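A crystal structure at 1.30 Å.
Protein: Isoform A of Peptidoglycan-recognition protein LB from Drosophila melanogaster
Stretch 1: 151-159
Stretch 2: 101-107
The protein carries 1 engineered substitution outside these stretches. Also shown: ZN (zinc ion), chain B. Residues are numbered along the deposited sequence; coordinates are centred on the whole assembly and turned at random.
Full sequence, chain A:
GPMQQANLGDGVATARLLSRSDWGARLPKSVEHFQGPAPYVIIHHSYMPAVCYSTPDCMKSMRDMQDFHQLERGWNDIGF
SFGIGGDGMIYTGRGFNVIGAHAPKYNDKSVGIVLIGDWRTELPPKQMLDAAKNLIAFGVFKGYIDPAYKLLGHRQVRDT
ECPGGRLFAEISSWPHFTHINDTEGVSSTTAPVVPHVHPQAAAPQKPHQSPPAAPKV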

# COMPACT_ATOMS: atom_id res chain seq x y z
N LEU A 151 10.51 -6.84 1.76
CA LEU A 151 9.35 -6.63 0.87
C LEU A 151 8.54 -7.92 0.76
O LEU A 151 9.13 -8.98 0.38
CB LEU A 151 9.85 -6.12 -0.50
CG LEU A 151 8.77 -5.90 -1.53
CD1 LEU A 151 8.02 -4.60 -1.23
CD2 LEU A 151 9.39 -5.86 -2.91
N LEU A 152 7.22 -7.82 0.99
CA LEU A 152 6.31 -9.00 0.93
C LEU A 152 5.03 -8.64 0.20
O LEU A 152 4.68 -7.47 0.12
CB LEU A 152 5.92 -9.43 2.35
CG LEU A 152 7.03 -9.80 3.30
CD1 LEU A 152 6.47 -9.91 4.73
CD2 LEU A 152 7.72 -11.10 2.88
N GLY A 153 4.37 -9.59 -0.40
CA GLY A 153 2.98 -9.45 -0.78
C GLY A 153 2.09 -9.93 0.34
O GLY A 153 2.47 -10.78 1.16
N HIS A 154 0.88 -9.40 0.38
CA HIS A 154 -0.12 -9.82 1.38
C HIS A 154 -0.29 -11.33 1.46
O HIS A 154 -0.36 -11.85 2.57
CB HIS A 154 -1.40 -9.10 1.05
CG HIS A 154 -2.50 -9.15 2.06
ND1 HIS A 154 -3.70 -8.56 1.85
CD2 HIS A 154 -2.64 -9.83 3.22
CE1 HIS A 154 -4.51 -8.83 2.85
NE2 HIS A 154 -3.89 -9.55 3.73
N ARG A 155 -0.28 -12.00 0.31
CA ARG A 155 -0.51 -13.47 0.25
C ARG A 155 0.57 -14.20 1.05
O ARG A 155 0.33 -15.40 1.32
CB ARG A 155 -0.54 -13.92 -1.20
CG ARG A 155 0.74 -13.67 -1.97
CD ARG A 155 0.86 -14.47 -3.26
NE ARG A 155 -0.23 -14.13 -4.15
CZ ARG A 155 -0.49 -14.75 -5.30
NH1 ARG A 155 0.36 -15.68 -5.72
NH2 ARG A 155 -1.52 -14.43 -6.03
N GLN A 156 1.73 -13.66 1.36
CA GLN A 156 2.77 -14.35 2.13
C GLN A 156 2.45 -14.38 3.61
O GLN A 156 3.12 -15.17 4.32
CB GLN A 156 4.11 -13.68 1.85
CG GLN A 156 4.53 -13.90 0.41
CD GLN A 156 5.80 -13.16 0.11
OE1 GLN A 156 5.82 -11.97 -0.22
NE2 GLN A 156 6.94 -13.81 0.24
N VAL A 157 1.47 -13.60 4.09
CA VAL A 157 1.23 -13.54 5.56
C VAL A 157 -0.23 -13.92 5.90
O VAL A 157 -0.51 -13.94 7.11
CB VAL A 157 1.67 -12.17 6.12
CG1 VAL A 157 3.10 -11.86 5.66
CG2 VAL A 157 0.77 -11.02 5.71
N ARG A 158 -1.08 -14.10 4.90
CA ARG A 158 -2.49 -14.46 5.15
C ARG A 158 -3.00 -15.23 3.98
O ARG A 158 -2.43 -15.22 2.87
CB ARG A 158 -3.38 -13.23 5.33
CG ARG A 158 -3.20 -12.54 6.67
CD ARG A 158 -3.62 -13.39 7.83
NE ARG A 158 -4.94 -13.97 7.67
CZ ARG A 158 -5.39 -14.98 8.39
NH1 ARG A 158 -4.64 -15.48 9.36
NH2 ARG A 158 -6.58 -15.47 8.09
N ASP A 159 -4.11 -15.93 4.21
CA ASP A 159 -4.72 -16.71 3.15
C ASP A 159 -5.49 -15.76 2.24
O ASP A 159 -6.67 -15.51 2.49
CB ASP A 159 -5.58 -17.80 3.78
CG ASP A 159 -6.41 -18.59 2.81
OD1 ASP A 159 -5.99 -18.72 1.63
OD2 ASP A 159 -7.44 -19.13 3.28
ZN ZN B . -3.99 -7.14 0.38
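Stretch 2, residues 101-107: AHAPKYN

No direct hydrogen bond joins stretch 2 to stretch 1; the one polar link between them is a water. That water donates to both backbone carbonyls, at 2.8 Å from Pro-104 O and 2.6 Å from Val-157 O, and since two acceptors cannot bond each other directly, its two protons supply what both stretches lack. The rest of the contact is mostly apolar packing; the two stretches together bury 299 Å², both sides summed.

Stretch 2 has no regular helix or strand. Its placement follows from two CA pairs: His-154 CA lies 6.5 Å from Ala-103 CA, and Arg-158 CA lies 7.5 Å from Pro-104 CA. Thus a step of one residue in stretch 2 answers a step of four in stretch 1, in the same sense, and the CA-to-CA vectors of the two steps point roughly the same way. Stretch 1 is compact here because the strand 151-153 gives way to helical phi/psi at 154-156, and the turn is held by Gln-156 N to Gly-153 O at 3.0 Å and Val-157 N to His-154 O at 3.0 Å. Gly-153 N also donates to Gln-156 OE1 at 2.8 Å.

Stretch 2 folds back on itself as well. Asn-107 OD1 accepts from His-102 N and from Ala-103 N, each at 2.9 Å, with N-H...acceptor angles of 156° and 171°. Tyr-106 N donates to Ala-103 O at 2.9 Å, closing a turn in which Lys-105 has a positive phi of 81°. This turn brings both Pro-104 and Tyr-106 to stretch 1, each with its CA-to-CB bond directed toward it.

Val-157 has the largest covered area of any residue in the contact, 57 Å². Its CG1 approaches Tyr-106 CE1 to 3.5 Å; CG2 also reaches the ring, 4.2 Å from Tyr-106 CD1, besides lying 4.4 Å from Ala-103 CB. The same ring receives Leu-152, with CD1 at 4.0 Å from Tyr-106 CE2. Val-157 CG1 and Leu-152 CD1 both meet it obliquely.

Pro-104 packs against the exposed Arg-158, closest at the aliphatic part, with Arg-158 CG 3.8 Å from Pro-104 CD; the guanidinium end also comes near, Arg-158 NE lying 4.4 Å from Pro-104 CG at an oblique angle. Chi1 to chi3 are all m.

At His-154, CA-to-CB points sideways, but the t rotamer (chi1 -169°) carries the ring nearer stretch 2. His-102 O sits over one face of that ring, 3.5 Å from His-154 CE1. The ring is also anchored by metal: His-154 ND1 binds zinc at 2.1 Å, alongside two atoms from elsewhere in the structure.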

# COMPACT_ATOMS: atom_id res chain seq x y z
N ALA A 101 -4.44 -1.34 8.90
CA ALA A 101 -5.42 -2.44 9.01
C ALA A 101 -5.43 -3.18 7.70
O ALA A 101 -6.46 -3.43 7.09
CB ALA A 101 -6.82 -1.90 9.30
N HIS A 102 -4.23 -3.58 7.27
CA HIS A 102 -4.04 -4.23 5.95
C HIS A 102 -3.38 -5.60 6.06
O HIS A 102 -3.51 -6.33 5.09
CB HIS A 102 -3.29 -3.29 4.99
CG HIS A 102 -1.90 -2.98 5.42
ND1 HIS A 102 -0.80 -3.77 5.12
CD2 HIS A 102 -1.44 -2.02 6.25
CE1 HIS A 102 0.24 -3.30 5.78
NE2 HIS A 102 -0.13 -2.22 6.53
N ALA A 103 -2.61 -5.88 7.07
CA ALA A 103 -1.83 -7.14 7.10
C ALA A 103 -1.70 -7.58 8.55
O ALA A 103 -0.87 -7.09 9.27
CB ALA A 103 -0.48 -6.92 6.48
N PRO A 104 -2.57 -8.53 8.98
CA PRO A 104 -2.48 -9.04 10.36
C PRO A 104 -1.06 -9.46 10.75
O PRO A 104 -0.39 -10.11 9.96
CB PRO A 104 -3.45 -10.24 10.32
CG PRO A 104 -4.46 -9.89 9.25
CD PRO A 104 -3.66 -9.11 8.20
N LYS A 105 -0.64 -9.06 11.93
CA LYS A 105 0.68 -9.33 12.54
C LYS A 105 1.74 -8.38 11.99
O LYS A 105 2.84 -8.34 12.57
CB LYS A 105 1.19 -10.76 12.29
CG LYS A 105 0.25 -11.91 12.59
CD LYS A 105 0.04 -12.01 14.03
CE LYS A 105 -0.69 -13.27 14.43
NZ LYS A 105 -0.72 -13.41 15.90
N TYR A 106 1.41 -7.54 10.98
CA TYR A 106 2.39 -6.57 10.43
C TYR A 106 1.91 -5.13 10.51
O TYR A 106 2.60 -4.24 10.03
CB TYR A 106 2.68 -6.92 8.98
CG TYR A 106 3.50 -8.18 8.85
CD1 TYR A 106 2.93 -9.44 8.94
CD2 TYR A 106 4.86 -8.11 8.68
CE1 TYR A 106 3.69 -10.59 8.82
CE2 TYR A 106 5.66 -9.23 8.61
CZ TYR A 106 5.06 -10.47 8.67
OH TYR A 106 5.83 -11.60 8.54
N ASN A 107 0.71 -4.89 11.04
CA ASN A 107 0.11 -3.54 10.94
C ASN A 107 0.90 -2.50 11.71
O ASN A 107 0.93 -1.32 11.30
CB ASN A 107 -1.34 -3.57 11.41
CG ASN A 107 -2.23 -4.21 10.38
OD1 ASN A 107 -2.13 -3.94 9.18
ND2 ASN A 107 -3.14 -5.05 10.84
O HOH W 1 -0.28 -12.89 9.50